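Putrescine aminotransferase from Halomonas elongata probably transfers amino groups between amines such as putrescine and keto or aldehyde acceptors, using pyridoxal-5'-phosphate as cofactor. Local coordinates of one contact, PDB 6GWI (chain A, 2.00 Å), residues Asn148-Ser153 and Gln226-Ala231, beside the matching contact of the related aminotransferase, class III from Thermomicrobium roseum, PDB 6IO1 (chain B, 1.80 Å), residues Met152-Ile157 and Gln230-Val235. Both blocks share one frame: the second was fitted to the first on N, CA, C and O of the twelve residues, RMSD 0.53 Å. Numbering follows each deposited sequence.

Structure 1 (6GWI); sequences NAYHGS and QGAGGA. With PLP (pyridoxal-5'-phosphate), chain C.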
loop_
_atom_site.group_PDB
_atom_site.type_symbol
_atom_site.label_atom_id
_atom_site.label_comp_id
_atom_site.label_asym_id
_atom_site.label_seq_id
_atom_site.Cartn_x
_atom_site.Cartn_y
_atom_site.Cartn_z
ATOM N N ASN A 148 20.625 -8.372 -2.093
ATOM C CA ASN A 148 20.678 -7.183 -1.251
ATOM C C ASN A 148 19.925 -6.001 -1.854
ATOM O O ASN A 148 20.124 -4.854 -1.438
ATOM C CB ASN A 148 22.122 -6.777 -0.947
ATOM C CG ASN A 148 22.218 -5.826 0.225
ATOM O OD1 ASN A 148 21.478 -5.943 1.201
ATOM N ND2 ASN A 148 23.127 -4.865 0.128
ATOM N N ALA A 149 19.066 -6.250 -2.838
ATOM C CA ALA A 149 18.161 -5.219 -3.312
ATOM C C ALA A 149 16.952 -5.124 -2.385
ATOM O O ALA A 149 16.588 -6.080 -1.695
ATOM C CB ALA A 149 17.694 -5.509 -4.737
ATOM N N TYR A 150 16.324 -3.953 -2.382
ATOM C CA TYR A 150 15.092 -3.744 -1.636
ATOM C C TYR A 150 14.050 -3.168 -2.581
ATOM O O TYR A 150 14.290 -2.139 -3.220
ATOM C CB TYR A 150 15.298 -2.821 -0.431
ATOM C CG TYR A 150 14.071 -2.768 0.445
ATOM C CD1 TYR A 150 13.828 -3.755 1.385
ATOM C CD2 TYR A 150 13.143 -1.743 0.316
ATOM C CE1 TYR A 150 12.699 -3.728 2.178
ATOM C CE2 TYR A 150 12.009 -1.702 1.111
ATOM C CZ TYR A 150 11.794 -2.702 2.040
ATOM O OH TYR A 150 10.677 -2.695 2.845
ATOM N N HIS A 151 12.912 -3.856 -2.692
ATOM C CA HIS A 151 11.819 -3.414 -3.549
ATOM C C HIS A 151 10.483 -3.434 -2.814
ATOM O O HIS A 151 9.434 -3.499 -3.457
ATOM C CB HIS A 151 11.754 -4.275 -4.811
ATOM C CG HIS A 151 12.990 -4.194 -5.653
ATOM N ND1 HIS A 151 13.392 -3.031 -6.274
ATOM C CD2 HIS A 151 13.922 -5.126 -5.963
ATOM C CE1 HIS A 151 14.514 -3.251 -6.936
ATOM N NE2 HIS A 151 14.858 -4.515 -6.761
ATOM N N GLY A 152 10.502 -3.393 -1.487
ATOM C CA GLY A 152 9.296 -3.262 -0.698
ATOM C C GLY A 152 9.017 -4.499 0.136
ATOM O O GLY A 152 9.829 -5.425 0.234
ATOM N N SER A 153 7.825 -4.502 0.741
ATOM C CA SER A 153 7.489 -5.474 1.772
ATOM C C SER A 153 6.154 -6.171 1.539
ATOM O O SER A 153 5.701 -6.921 2.413
ATOM C CB SER A 153 7.483 -4.797 3.146
ATOM O OG SER A 153 7.431 -5.758 4.178
ATOM N N GLN A 226 21.583 1.360 -4.621
ATOM C CA GLN A 226 20.916 0.601 -3.569
ATOM C C GLN A 226 20.849 1.426 -2.287
ATOM O O GLN A 226 21.878 1.889 -1.783
ATOM C CB GLN A 226 21.660 -0.709 -3.324
ATOM C CG GLN A 226 21.560 -1.708 -4.462
ATOM C CD GLN A 226 22.664 -2.746 -4.410
ATOM O OE1 GLN A 226 23.685 -2.613 -5.086
ATOM N NE2 GLN A 226 22.471 -3.780 -3.600
ATOM N N GLY A 227 19.640 1.603 -1.756
ATOM C CA GLY A 227 19.438 2.405 -0.565
ATOM C C GLY A 227 19.466 1.609 0.723
ATOM O O GLY A 227 20.458 1.639 1.458
ATOM N N ALA A 228 18.369 0.900 1.010
ATOM C CA ALA A 228 18.260 0.153 2.259
ATOM C C ALA A 228 19.382 -0.862 2.412
ATOM O O ALA A 228 19.771 -1.192 3.539
ATOM C CB ALA A 228 16.902 -0.548 2.330
ATOM N N GLY A 229 19.907 -1.371 1.298
ATOM C CA GLY A 229 21.008 -2.312 1.342
ATOM C C GLY A 229 22.343 -1.706 1.726
ATOM O O GLY A 229 23.295 -2.461 1.953
ATOM N N GLY A 230 22.439 -0.378 1.800
ATOM C CA GLY A 230 23.631 0.252 2.334
ATOM C C GLY A 230 24.207 1.400 1.528
ATOM O O GLY A 230 25.419 1.630 1.571
ATOM N N ALA A 231 23.365 2.127 0.798
ATOM C CA ALA A 231 23.800 3.272 -0.004
ATOM C C ALA A 231 25.014 2.906 -0.857
ATOM O O ALA A 231 26.081 3.517 -0.778
ATOM C CB ALA A 231 24.104 4.481 0.885
HETATM N N1 PLP C . 11.714 0.310 -3.362
HETATM C C2 PLP C . 12.800 0.923 -2.774
HETATM C C2A PLP C . 14.065 1.122 -3.565
HETATM C C3 PLP C . 12.718 1.356 -1.453
HETATM O O3 PLP C . 13.809 1.964 -0.888
HETATM C C4 PLP C . 11.543 1.188 -0.713
HETATM C C4A PLP C . 11.256 2.185 0.380
HETATM C C5 PLP C . 10.456 0.556 -1.325
HETATM C C6 PLP C . 10.549 0.125 -2.644
HETATM C C5A PLP C . 9.157 0.323 -0.583
HETATM O O4P PLP C . 8.391 1.499 -0.466
HETATM P P PLP C . 7.222 1.540 0.641
HETATM O O1P PLP C . 6.232 0.433 0.361
HETATM O O2P PLP C . 6.546 2.890 0.594
HETATM O O3P PLP C . 7.831 1.332 2.003
HETATM O O HOH W 1 19.224 -1.990 -1.222
#

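Structure 2 (6IO1); sequences MAYHGI and QGAGGV. With PMP (4'-deoxy-4'-aminopyridoxal-5'-phosphate), chain D.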
loop_
_atom_site.group_PDB
_atom_site.type_symbol
_atom_site.label_atom_id
_atom_site.label_comp_id
_atom_site.label_asym_id
_atom_site.label_seq_id
_atom_site.Cartn_x
_atom_site.Cartn_y
_atom_site.Cartn_z
ATOM N N MET B 152 21.043 -7.604 -1.574
ATOM C CA MET B 152 21.073 -6.276 -0.959
ATOM C C MET B 152 20.068 -5.336 -1.615
ATOM O O MET B 152 20.022 -4.158 -1.248
ATOM C CB MET B 152 22.467 -5.622 -0.980
ATOM C CG MET B 152 23.569 -6.489 -0.382
ATOM S SD MET B 152 25.221 -5.784 -0.558
ATOM C CE MET B 152 25.195 -4.529 0.719
ATOM N N ALA B 153 19.283 -5.798 -2.584
ATOM C CA ALA B 153 18.234 -4.974 -3.164
ATOM C C ALA B 153 17.045 -4.884 -2.217
ATOM O O ALA B 153 16.738 -5.833 -1.491
ATOM C CB ALA B 153 17.784 -5.544 -4.508
ATOM N N TYR B 154 16.384 -3.727 -2.214
ATOM C CA TYR B 154 15.172 -3.518 -1.428
ATOM C C TYR B 154 14.120 -2.871 -2.318
ATOM O O TYR B 154 14.301 -1.737 -2.772
ATOM C CB TYR B 154 15.438 -2.661 -0.192
ATOM C CG TYR B 154 14.223 -2.549 0.698
ATOM C CD1 TYR B 154 13.918 -3.547 1.615
ATOM C CD2 TYR B 154 13.367 -1.460 0.608
ATOM C CE1 TYR B 154 12.801 -3.455 2.424
ATOM C CE2 TYR B 154 12.251 -1.361 1.412
ATOM C CZ TYR B 154 11.973 -2.359 2.319
ATOM O OH TYR B 154 10.860 -2.260 3.122
ATOM N N HIS B 155 13.028 -3.591 -2.568
ATOM C CA HIS B 155 11.961 -3.114 -3.439
ATOM C C HIS B 155 10.600 -3.093 -2.751
ATOM O O HIS B 155 9.582 -2.888 -3.422
ATOM C CB HIS B 155 11.892 -3.979 -4.702
ATOM C CG HIS B 155 13.182 -4.054 -5.456
ATOM N ND1 HIS B 155 13.691 -2.989 -6.169
ATOM C CD2 HIS B 155 14.068 -5.066 -5.608
ATOM C CE1 HIS B 155 14.834 -3.343 -6.728
ATOM N NE2 HIS B 155 15.085 -4.599 -6.403
ATOM N N GLY B 156 10.555 -3.280 -1.441
ATOM C CA GLY B 156 9.312 -3.365 -0.700
ATOM C C GLY B 156 9.170 -4.708 -0.005
ATOM O O GLY B 156 9.868 -5.675 -0.302
ATOM N N ILE B 157 8.225 -4.750 0.932
ATOM C CA ILE B 157 8.038 -5.946 1.740
ATOM C C ILE B 157 6.650 -6.556 1.551
ATOM O O ILE B 157 6.223 -7.383 2.349
ATOM C CB ILE B 157 8.319 -5.651 3.227
ATOM C CG1 ILE B 157 7.781 -4.274 3.629
ATOM C CG2 ILE B 157 9.805 -5.722 3.514
ATOM C CD1 ILE B 157 6.277 -4.199 3.793
ATOM N N GLN B 230 21.470 1.248 -4.813
ATOM C CA GLN B 230 20.731 0.532 -3.782
ATOM C C GLN B 230 20.728 1.358 -2.505
ATOM O O GLN B 230 21.773 1.840 -2.068
ATOM C CB GLN B 230 21.357 -0.842 -3.538
ATOM C CG GLN B 230 21.167 -1.817 -4.692
ATOM C CD GLN B 230 22.033 -3.056 -4.566
ATOM O OE1 GLN B 230 23.256 -2.968 -4.472
ATOM N NE2 GLN B 230 21.398 -4.223 -4.569
ATOM N N GLY B 231 19.551 1.542 -1.915
ATOM C CA GLY B 231 19.431 2.449 -0.790
ATOM C C GLY B 231 19.330 1.778 0.563
ATOM O O GLY B 231 20.225 1.923 1.401
ATOM N N ALA B 232 18.240 1.042 0.790
ATOM C CA ALA B 232 18.062 0.374 2.074
ATOM C C ALA B 232 19.082 -0.740 2.270
ATOM O O ALA B 232 19.463 -1.035 3.408
ATOM C CB ALA B 232 16.642 -0.176 2.190
ATOM N N GLY B 233 19.523 -1.371 1.181
ATOM C CA GLY B 233 20.509 -2.431 1.279
ATOM C C GLY B 233 21.858 -1.980 1.798
ATOM O O GLY B 233 22.656 -2.819 2.230
ATOM N N GLY B 234 22.140 -0.679 1.762
ATOM C CA GLY B 234 23.401 -0.189 2.284
ATOM C C GLY B 234 24.120 0.830 1.422
ATOM O O GLY B 234 25.353 0.896 1.452
ATOM N N VAL B 235 23.364 1.641 0.676
ATOM C CA VAL B 235 23.906 2.691 -0.184
ATOM C C VAL B 235 25.042 2.111 -1.019
ATOM O O VAL B 235 26.200 2.523 -0.895
ATOM C CB VAL B 235 24.361 3.916 0.632
ATOM C CG1 VAL B 235 24.731 5.076 -0.291
ATOM C CG2 VAL B 235 23.262 4.344 1.585
HETATM N N1 PMP D . 11.438 0.618 -3.352
HETATM C C2 PMP D . 12.515 1.152 -2.776
HETATM C C2A PMP D . 13.716 1.445 -3.619
HETATM C C3 PMP D . 12.523 1.433 -1.404
HETATM O O3 PMP D . 13.640 1.979 -0.842
HETATM C C4 PMP D . 11.393 1.153 -0.631
HETATM C C4A PMP D . 11.380 1.447 0.849
HETATM N N4A PMP D . 12.247 2.575 1.206
HETATM C C5 PMP D . 10.270 0.593 -1.256
HETATM C C6 PMP D . 10.350 0.347 -2.615
HETATM C C5A PMP D . 9.030 0.268 -0.481
HETATM O O4P PMP D . 8.128 1.418 -0.448
HETATM P P PMP D . 6.771 1.402 0.428
HETATM O O1P PMP D . 6.107 2.743 0.182
HETATM O O2P PMP D . 5.955 0.234 -0.087
HETATM O O3P PMP D . 7.218 1.220 1.866
HETATM O O HOH W 2 18.735 -1.506 -1.309
#

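Structure 1 (6GWI)
Asn-148 reaches across to Gly-229 with its amide, joining the loop after strand 142-146 to the loop after strand 217-222 beside the PLP pocket of this class-III aminotransferase. Among the hydrogen bonds, Asn-148 ND2 donates to Gly-229 O over 3.0 Å, nearly straight at 163°; CG stands anti to the backbone N (chi1 -163°). Asparagine suits the place, tolerating positive phi and donating across the contact. Gln-226 NE2 gives a weak bond of 3.4 Å to Asn-148 O and lies 4.3 Å from Ala-149 N; its stronger partner is Gln-182, which Asn-148 ND2 also meets. Water 1 bridges the loops, donating to Asn-148 O and accepting from Gly-229 N at 2.7 Å. Glycine suits position 229 because a CB there would strike Asn-148 O. The apolar part is small: Tyr-150 CB touches Ala-228 CB at 3.9 Å, the small alanine letting it come close. Beyond it the tyrosine ring turns its edge toward PLP and one face over Gly-152 N. ND1 of His-151 is hydrogen-bonded to Asp-256, and Ser-153 OG accepts from Gly-317 N of the second subunit.

Structure 2 (6IO1)
Met-152 lays its side chain beside Gly-233, with the terminal CE 3.4 Å from Gly-233 O. CG is anti to the carbonyl carbon (chi1 -53°) and the chain bends at chi3 (77°), which turns the methyl toward that oxygen; this is van der Waals contact, and Ala-186 and Tyr-188 also touch the flexible thioether chain. Among polar groups, Gln-230 NE2 lies beside the Met-152 peptide, 3.4 Å from Met-152 C, and 3.3 Å from Ala-153 N, two donors that do not bond; NE2 is hydrogen-bonded to Arg-151 O. Water 2 bridges the loops, donating to Met-152 O and accepting from Gly-233 N at 2.6 Å. Glycine suits position 233 because a CB there would strike Met-152 O. The apolar part is small: Tyr-154 CB touches Ala-232 CB at 3.6 Å, the small alanine letting it come close. Beyond it the tyrosine ring turns its edge toward PMP and one face over Gly-156 N. ND1 of His-155 is hydrogen-bonded to Asp-260, and buried Ile-157 packs on Gly-321 of the second subunit.

Structure 1 against structure 2
The sharpest difference is the exchange of Asn-148(A) for Met-152(B). The hydrogen bond from Asn-148(A) ND2 to Gly-229(A) O, 3.0 Å long, exists in structure 1 alone, because methionine has no polar atom to make it. CG, OD1 and ND2 of Asn-148(A) have no counterpart in Met-152(B), and CG, SD and CE of Met-152(B) have none in Asn-148(A). The loops of structure 2 thus lack this directed polar link, while Asn-148(A) touches Gly-229(A) and Met-152(B) likewise touches Gly-233(B). The backbone also differs a little: the CA atoms of Asn-148(A) and Met-152(B) are 1.0 Å apart and the CB atoms 1.2 Å apart after superposition. Phi is positive at both, a conformation asparagine adopts more readily than methionine.

The neighbouring glutamine differs at its end. The amides of Gln-226(A) and Gln-230(B) differ by about 40° about the last bond, and the place of Gln-226(A) NE2 is left. Gln-226(A) NE2 is 4.3 Å from Ala-149(A) N and Gln-230(B) NE2 3.3 Å from Ala-153(B) N, a touch kept in both; the exchange next to it may contribute to this turn. Tyr-150(A) and Tyr-154(B) keep their place, as do the bridging waters. The cofactor is PLP beside Tyr-150(A) and PMP beside Tyr-154(B).

Away from the interface, the hydroxyl OG of Ser-153(A) has no counterpart in Ile-157(B), whose CG1, CG2 and CD1 add buried apolar bulk. Likewise Val-235(B) adds CG1 and CG2 to a CB that coincides with that of Ala-231(A), both residues having positive phi.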